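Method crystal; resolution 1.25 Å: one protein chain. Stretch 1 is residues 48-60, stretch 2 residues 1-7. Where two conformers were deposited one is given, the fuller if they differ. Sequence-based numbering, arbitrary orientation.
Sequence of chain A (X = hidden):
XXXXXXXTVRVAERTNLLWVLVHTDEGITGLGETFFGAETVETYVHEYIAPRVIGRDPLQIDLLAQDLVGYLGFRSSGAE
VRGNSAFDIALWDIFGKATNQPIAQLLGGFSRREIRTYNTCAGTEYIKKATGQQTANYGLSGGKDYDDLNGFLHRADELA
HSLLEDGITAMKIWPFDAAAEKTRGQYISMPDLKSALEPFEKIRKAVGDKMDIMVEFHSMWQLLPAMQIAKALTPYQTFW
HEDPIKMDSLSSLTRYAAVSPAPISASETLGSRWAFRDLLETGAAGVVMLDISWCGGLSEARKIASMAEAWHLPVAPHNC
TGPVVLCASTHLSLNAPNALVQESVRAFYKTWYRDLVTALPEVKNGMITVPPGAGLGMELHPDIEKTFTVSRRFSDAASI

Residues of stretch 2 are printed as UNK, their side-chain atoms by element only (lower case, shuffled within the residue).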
ATOM      1  N   TYR A  48     -41.613  -3.746  14.588  1.00 10.38           N
ATOM      2  CA  TYR A  48     -40.901  -4.008  13.335  1.00  9.34           C
ATOM      3  C   TYR A  48     -40.877  -5.486  12.937  1.00  9.46           C
ATOM      4  O   TYR A  48     -41.202  -5.831  11.799  1.00 10.98           O
ATOM      5  CB  TYR A  48     -39.464  -3.481  13.435  1.00 10.33           C
ATOM      6  CG  TYR A  48     -38.749  -3.428  12.104  1.00 10.82           C
ATOM      7  CD1 TYR A  48     -38.030  -4.517  11.616  1.00 11.01           C
ATOM      8  CD2 TYR A  48     -38.806  -2.280  11.326  1.00 13.11           C
ATOM      9  CE1 TYR A  48     -37.389  -4.461  10.393  1.00 11.66           C
ATOM     10  CE2 TYR A  48     -38.169  -2.210  10.105  1.00 14.04           C
ATOM     11  CZ  TYR A  48     -37.461  -3.300   9.646  1.00 13.95           C
ATOM     12  OH  TYR A  48     -36.838  -3.209   8.421  1.00 15.54           O
ATOM     13  N   ILE A  49     -40.484  -6.361  13.858  1.00  8.37           N
ATOM     14  CA  ILE A  49     -40.361  -7.773  13.507  1.00  9.55           C
ATOM     15  C   ILE A  49     -41.732  -8.417  13.281  1.00  8.43           C
ATOM     16  O   ILE A  49     -41.953  -9.063  12.253  1.00 10.09           O
ATOM     17  CB  ILE A  49     -39.550  -8.589  14.539  1.00  7.99           C
ATOM     18  CG1 ILE A  49     -38.141  -8.012  14.693  1.00  9.51           C
ATOM     19  CG2 ILE A  49     -39.478 -10.050  14.115  1.00 10.13           C
ATOM     20  CD1 ILE A  49     -37.235  -8.832  15.591  1.00  9.86           C
ATOM     21  N   ALA A  50     -42.649  -8.231  14.225  1.00  8.98           N
ATOM     22  CA  ALA A  50     -43.955  -8.888  14.155  1.00 10.48           C
ATOM     23  C   ALA A  50     -44.698  -8.730  12.816  1.00 10.92           C
ATOM     24  O   ALA A  50     -45.096  -9.735  12.229  1.00 11.32           O
ATOM     25  CB  ALA A  50     -44.828  -8.465  15.324  1.00 12.45           C
ATOM     26  N   PRO A  51     -44.867  -7.491  12.313  1.00 10.65           N
ATOM     27  CA  PRO A  51     -45.613  -7.401  11.048  1.00 11.69           C
ATOM     28  C   PRO A  51     -44.892  -8.065   9.876  1.00 11.68           C
ATOM     29  O   PRO A  51     -45.545  -8.407   8.884  1.00 14.23           O
ATOM     30  CB  PRO A  51     -45.756  -5.890  10.818  1.00 14.96           C
ATOM     31  CG  PRO A  51     -44.685  -5.266  11.643  1.00 19.36           C
ATOM     32  CD  PRO A  51     -44.523  -6.158  12.842  1.00 12.98           C
ATOM     33  N   ARG A  52     -43.578  -8.255   9.981  1.00 10.54           N
ATOM     34  CA  ARG A  52     -42.814  -8.873   8.910  1.00 11.38           C
ATOM     35  C   ARG A  52     -42.735 -10.392   8.993  1.00 13.71           C
ATOM     36  O   ARG A  52     -42.383 -11.045   8.008  1.00 15.93           O
ATOM     37  CB  ARG A  52     -41.401  -8.300   8.871  1.00 12.95           C
ATOM     38  CG  ARG A  52     -41.374  -6.885   8.351  1.00 12.39           C
ATOM     39  CD  ARG A  52     -40.025  -6.222   8.552  1.00 13.82           C
ATOM     40  NE  ARG A  52     -39.998  -4.904   7.921  1.00 16.62           N
ATOM     41  CZ  ARG A  52     -40.584  -3.823   8.419  1.00 17.35           C
ATOM     42  NH1 ARG A  52     -41.238  -3.881   9.571  1.00 18.60           N
ATOM     43  NH2 ARG A  52     -40.511  -2.668   7.766  1.00 22.30           N
ATOM     44  N   VAL A  53     -43.037 -10.971  10.152  1.00 10.46           N
ATOM     45  CA  VAL A  53     -42.811 -12.411  10.305  1.00 10.29           C
ATOM     46  C   VAL A  53     -44.044 -13.250  10.646  1.00 11.20           C
ATOM     47  O   VAL A  53     -44.016 -14.462  10.455  1.00 12.07           O
ATOM     48  CB  VAL A  53     -41.680 -12.730  11.309  1.00 11.17           C
ATOM     49  CG1 VAL A  53     -40.418 -11.957  10.953  1.00 10.79           C
ATOM     50  CG2 VAL A  53     -42.124 -12.439  12.738  1.00 11.10           C
ATOM     51  N   ILE A  54     -45.108 -12.645  11.163  1.00 11.49           N
ATOM     52  CA  ILE A  54     -46.325 -13.418  11.401  1.00 12.32           C
ATOM     53  C   ILE A  54     -46.808 -13.970  10.067  1.00 12.76           C
ATOM     54  O   ILE A  54     -46.931 -13.225   9.086  1.00 13.14           O
ATOM     55  CB  ILE A  54     -47.450 -12.577  12.043  1.00 14.14           C
ATOM     56  CG1 ILE A  54     -47.012 -12.032  13.400  1.00 22.23           C
ATOM     57  CG2 ILE A  54     -48.741 -13.398  12.171  1.00 16.73           C
ATOM     58  CD1 ILE A  54     -46.729 -13.099  14.420  1.00 19.60           C
ATOM     59  N   GLY A  55     -47.067 -15.275  10.031  1.00 10.85           N
ATOM     60  CA  GLY A  55     -47.513 -15.930   8.816  1.00 11.84           C
ATOM     61  C   GLY A  55     -46.383 -16.535   7.998  1.00 11.70           C
ATOM     62  O   GLY A  55     -46.640 -17.265   7.040  1.00 14.13           O
ATOM     63  N   ARG A  56     -45.134 -16.238   8.363  1.00 10.58           N
ATOM     64  CA  ARG A  56     -43.972 -16.715   7.605  1.00 10.89           C
ATOM     65  C   ARG A  56     -43.491 -18.087   8.075  1.00 10.76           C
ATOM     66  O   ARG A  56     -43.698 -18.476   9.229  1.00 10.90           O
ATOM     67  CB  ARG A  56     -42.824 -15.713   7.719  1.00 11.99           C
ATOM     68  CG  ARG A  56     -43.103 -14.362   7.069  1.00 13.88           C
ATOM     69  CD  ARG A  56     -42.894 -14.428   5.562  1.00 15.47           C
ATOM     70  NE  ARG A  56     -41.540 -14.891   5.260  1.00 14.77           N
ATOM     71  CZ  ARG A  56     -40.492 -14.103   5.038  1.00 12.78           C
ATOM     72  NH1 ARG A  56     -40.621 -12.777   5.034  1.00 16.67           N
ATOM     73  NH2 ARG A  56     -39.302 -14.642   4.799  1.00 13.38           N
ATOM     74  N   ASP A  57     -42.806 -18.793   7.180  1.00 10.98           N
ATOM     75  CA  ASP A  57     -42.227 -20.096   7.477  1.00 10.94           C
ATOM     76  C   ASP A  57     -40.934 -19.878   8.273  1.00  9.52           C
ATOM     77  O   ASP A  57     -39.972 -19.309   7.755  1.00  9.08           O
ATOM     78  CB  ASP A  57     -41.938 -20.791   6.144  1.00 11.04           C
ATOM     79  CG  ASP A  57     -41.377 -22.186   6.299  1.00 11.85           C
ATOM     80  OD1 ASP A  57     -40.957 -22.572   7.409  1.00 11.09           O
ATOM     81  OD2 ASP A  57     -41.355 -22.903   5.271  1.00 15.93           O
ATOM     82  N   PRO A  58     -40.892 -20.328   9.541  1.00  8.85           N
ATOM     83  CA  PRO A  58     -39.712 -20.070  10.375  1.00  9.14           C
ATOM     84  C   PRO A  58     -38.475 -20.839   9.920  1.00  9.05           C
ATOM     85  O   PRO A  58     -37.377 -20.480  10.345  1.00  9.27           O
ATOM     86  CB  PRO A  58     -40.160 -20.565  11.755  1.00 10.57           C
ATOM     87  CG  PRO A  58     -41.142 -21.682  11.427  1.00  9.90           C
ATOM     88  CD  PRO A  58     -41.898 -21.158  10.236  1.00  9.49           C
ATOM     89  N   LEU A  59     -38.642 -21.877   9.102  1.00  9.15           N
ATOM     90  CA  LEU A  59     -37.498 -22.679   8.669  1.00  9.50           C
ATOM     91  C   LEU A  59     -36.636 -21.989   7.610  1.00  8.46           C
ATOM     92  O   LEU A  59     -35.523 -22.446   7.330  1.00  8.97           O
ATOM     93  CB  LEU A  59     -37.943 -24.053   8.154  1.00 11.18           C
ATOM     94  CG  LEU A  59     -38.638 -24.983   9.146  1.00 16.51           C
ATOM     95  CD1 LEU A  59     -38.937 -26.334   8.494  1.00 18.21           C
ATOM     96  CD2 LEU A  59     -37.795 -25.154  10.390  1.00 19.06           C
ATOM     97  N   GLN A  60     -37.140 -20.920   6.993  1.00  8.41           N
ATOM     98  CA  GLN A  60     -36.331 -20.160   6.031  1.00  8.85           C
ATOM     99  C   GLN A  60     -35.444 -19.187   6.791  1.00  7.93           C
ATOM    100  O   GLN A  60     -35.646 -17.972   6.748  1.00  8.70           O
ATOM    101  CB  GLN A  60     -37.232 -19.423   5.044  1.00  9.03           C
ATOM    102  CG  GLN A  60     -38.094 -20.354   4.188  1.00 10.24           C
ATOM    103  CD  GLN A  60     -38.978 -19.596   3.238  1.00 11.19           C
ATOM    104  OE1 GLN A  60     -39.956 -18.977   3.651  1.00 13.92           O
ATOM    105  NE2 GLN A  60     -38.630 -19.607   1.959  1.00 14.08           N
ATOM    106  N   UNK A   1     -44.658 -25.237   8.404  1.00 17.76           N
ATOM    107  CA  UNK A   1     -45.308 -24.528   9.504  1.00 14.65           C
ATOM    108  C   UNK A   1     -45.175 -23.022   9.316  1.00 12.87           C
ATOM    109  O   UNK A   1     -44.436 -22.558   8.441  1.00 13.05           O
ATOM    110  c   UNK A   1     -43.514 -24.323  11.355  1.00 17.16           C
ATOM    111  s   UNK A   1     -42.730 -25.162  12.764  1.00 17.07           S
ATOM    112  c   UNK A   1     -44.780 -25.005  10.864  1.00 18.98           C
ATOM    113  c   UNK A   1     -41.731 -26.369  11.904  1.00 22.72           C
ATOM    114  N   UNK A   2     -45.931 -22.271  10.112  1.00 11.10           N
ATOM    115  CA  UNK A   2     -45.956 -20.817  10.049  1.00 11.55           C
ATOM    116  C   UNK A   2     -45.897 -20.226  11.444  1.00 11.14           C
ATOM    117  O   UNK A   2     -46.452 -20.783  12.394  1.00 11.89           O
ATOM    118  n   UNK A   2     -50.070 -20.020   5.254  1.00 38.52           N
ATOM    119  c   UNK A   2     -48.712 -20.260   7.342  1.00 21.73           C
ATOM    120  c   UNK A   2     -47.388 -20.743   7.916  1.00 16.64           C
ATOM    121  c   UNK A   2     -48.769 -20.464   5.832  1.00 30.39           C
ATOM    122  c   UNK A   2     -47.240 -20.331   9.371  1.00 13.12           C
ATOM    123  N   UNK A   3     -45.241 -19.078  11.547  1.00 10.75           N
ATOM    124  CA  UNK A   3     -45.206 -18.310  12.782  1.00 10.25           C
ATOM    125  C   UNK A   3     -46.592 -17.726  13.036  1.00 11.17           C
ATOM    126  O   UNK A   3     -47.203 -17.133  12.139  1.00 11.56           O
ATOM    127  c   UNK A   3     -42.760 -17.769  12.544  1.00 10.27           C
ATOM    128  c   UNK A   3     -41.695 -16.747  12.187  1.00  9.87           C
ATOM    129  c   UNK A   3     -44.170 -17.180  12.687  1.00  8.87           C
ATOM    130  c   UNK A   3     -44.271 -16.249  13.890  1.00 10.28           C
ATOM    131  N   UNK A   4     -47.097 -17.912  14.251  1.00 10.49           N
ATOM    132  CA  UNK A   4     -48.417 -17.413  14.606  1.00 10.57           C
ATOM    133  C   UNK A   4     -48.374 -16.254  15.591  1.00 12.08           C
ATOM    134  O   UNK A   4     -49.255 -15.393  15.574  1.00 14.69           O
ATOM    135  c   UNK A   4     -49.691 -19.543  14.178  1.00 14.04           C
ATOM    136  o   UNK A   4     -48.490 -19.154  16.256  1.00 14.32           O
ATOM    137  c   UNK A   4     -49.266 -18.522  15.233  1.00 12.15           C
ATOM    138  N   UNK A   5     -47.419 -16.276  16.518  0.51 12.73           N
ATOM    139  CA  UNK A   5     -47.340 -15.239  17.550  0.51 12.71           C
ATOM    140  C   UNK A   5     -45.899 -14.916  17.897  0.51 10.19           C
ATOM    141  O   UNK A   5     -45.035 -15.790  17.863  0.51 12.66           O
ATOM    142  c   UNK A   5     -49.932 -16.849  19.973  0.51 24.74           C
ATOM    143  c   UNK A   5     -49.449 -16.178  18.695  0.51 14.23           C
ATOM    144  n   UNK A   5     -50.341 -16.538  22.425  0.51 34.31           N
ATOM    145  c   UNK A   5     -49.741 -15.950  21.185  0.51 28.59           C
ATOM    146  c   UNK A   5     -48.032 -15.683  18.843  0.51 10.81           C
ATOM    147  N   UNK A   6     -45.652 -13.659  18.245  1.00 10.95           N
ATOM    148  CA  UNK A   6     -44.391 -13.261  18.854  1.00 11.12           C
ATOM    149  C   UNK A   6     -44.674 -12.811  20.264  1.00 10.09           C
ATOM    150  O   UNK A   6     -45.526 -11.942  20.496  1.00 12.87           O
ATOM    151  c   UNK A   6     -42.460 -13.654  16.601  1.00 16.71           C
ATOM    152  c   UNK A   6     -42.224 -11.140  16.382  1.00 13.20           C
ATOM    153  c   UNK A   6     -43.164 -12.304  16.722  1.00 15.42           C
ATOM    154  c   UNK A   6     -43.733 -12.101  18.114  1.00 16.08           C
ATOM    155  N   UNK A   7     -43.956 -13.392  21.211  1.00 10.24           N
ATOM    156  CA  UNK A   7     -44.141 -13.094  22.622  1.00 11.96           C
ATOM    157  C   UNK A   7     -42.823 -12.565  23.167  1.00 12.93           C
ATOM    158  O   UNK A   7     -41.763 -13.139  22.904  1.00 14.82           O
ATOM    159  c   UNK A   7     -44.928 -15.540  25.572  1.00 17.37           C
ATOM    160  c   UNK A   7     -44.562 -14.365  23.364  1.00 12.08           C
ATOM    161  c   UNK A   7     -44.589 -14.232  24.878  1.00 14.62           C
ATOM    162  o   UNK A   7     -45.170 -15.513  26.793  1.00 16.77           O
ATOM    163  o   UNK A   7     -44.953 -16.601  24.908  1.00 17.25           O
TER
HETATM  164  O   HOH W   1     -41.947 -25.034   8.214  1.00 23.27           O
HETATM  165  O   HOH W   2     -49.203 -17.252   5.989  1.00 31.32           O

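Position 1 carries an unbranched side chain of two carbons, a sulfur and a last carbon. One of its carbons lies against the ring of P58, and the carbon beyond the sulfur reaches L59. A thioether inside a straight chain means methionine, M1. Its CG is 3.6 Å from P58 CG, and its CE is 4.4 Å from L59 CG. The backbone contributes too: M1 O receives a CA-H...O contact from D57 CA at 3.4 Å. At the amino end, water 1 accepts from M1 N at 2.7 Å and donates to D57 OD1 at 2.8 Å. D57 OD1 also accepts from L59 N at 3.0 Å, so one carboxylate oxygen holds its own turn and, through water, the start of the chain.

Position 2 has four carbons in a row ending in nitrogen; one carbon of the row lies against the carbonyl oxygen of G55, and the nitrogen reaches G55 O through a water. This is lysine, K2. The chain is extended beyond its first torsion (m, then t throughout) and its end leads away from stretch 1. It passes close to G55 on the way, with K2 CD 3.7 Å from G55 O. Water 2 then links the two, accepting from K2 NZ at 3.0 Å and donating to G55 O at 2.8 Å.

Position 3 shows four carbons forked at the first, one arm two carbons long; its carbons meet P58, V53 and I54. That is isoleucine, I3, whose area covered by the other stretch is the largest of the seven. Its CG1 meets P58 CB at 3.9 Å, its CD1 meets V53 CB at 4.1 Å, and its CG2 meets I54 CD1 at 4.0 Å, so the fork fits among three apolar neighbors. Its backbone is equally busy: I3 N donates to R56 O at 2.8 Å, and I3 O accepts from G55 N, also at 2.8 Å.

Position 4 has one carbon bearing an oxygen and another carbon; these stay clear of stretch 1, and the backbone meets I54 CD1 instead. It is threonine, T4. Its CA-to-CB bond points away, and T4 O is 3.6 Å from I54 CD1.

Position 5 again has four carbons in a row and a terminal nitrogen, also clear of stretch 1, with backbone against I54 CD1. It is lysine, K5. Its CA-to-CB bond points away, and K5 CA lies 3.8 Å from I54 CD1.

Position 6 has four carbons forked at the second, and one branch end lies among I49, A50 and V53: leucine, L6. The CA-to-CB bond of L6 points toward stretch 1, and L6 CD1 lies 3.7 Å from I49 CG2, 3.9 Å from A50 CB and 3.9 Å from V53 CG2.

Position 7 has three carbons, the third carrying two oxygens, and makes no contact here: glutamate, E7. Both oxygens are bonded elsewhere in the structure.

The strand runs nearly antiparallel to the helix (174°), and L6 packs on that helix. Past its end, a type II turn from V53 to R56 places G55 N and R56 O where I3 can bond both. G55 has phi/psi of 94/-9, where a CB would jam against the preceding carbonyl oxygen. The rule is backbone pairing at one residue, with apolar packing around it.

Stretch 2 1-7: MKITKLE
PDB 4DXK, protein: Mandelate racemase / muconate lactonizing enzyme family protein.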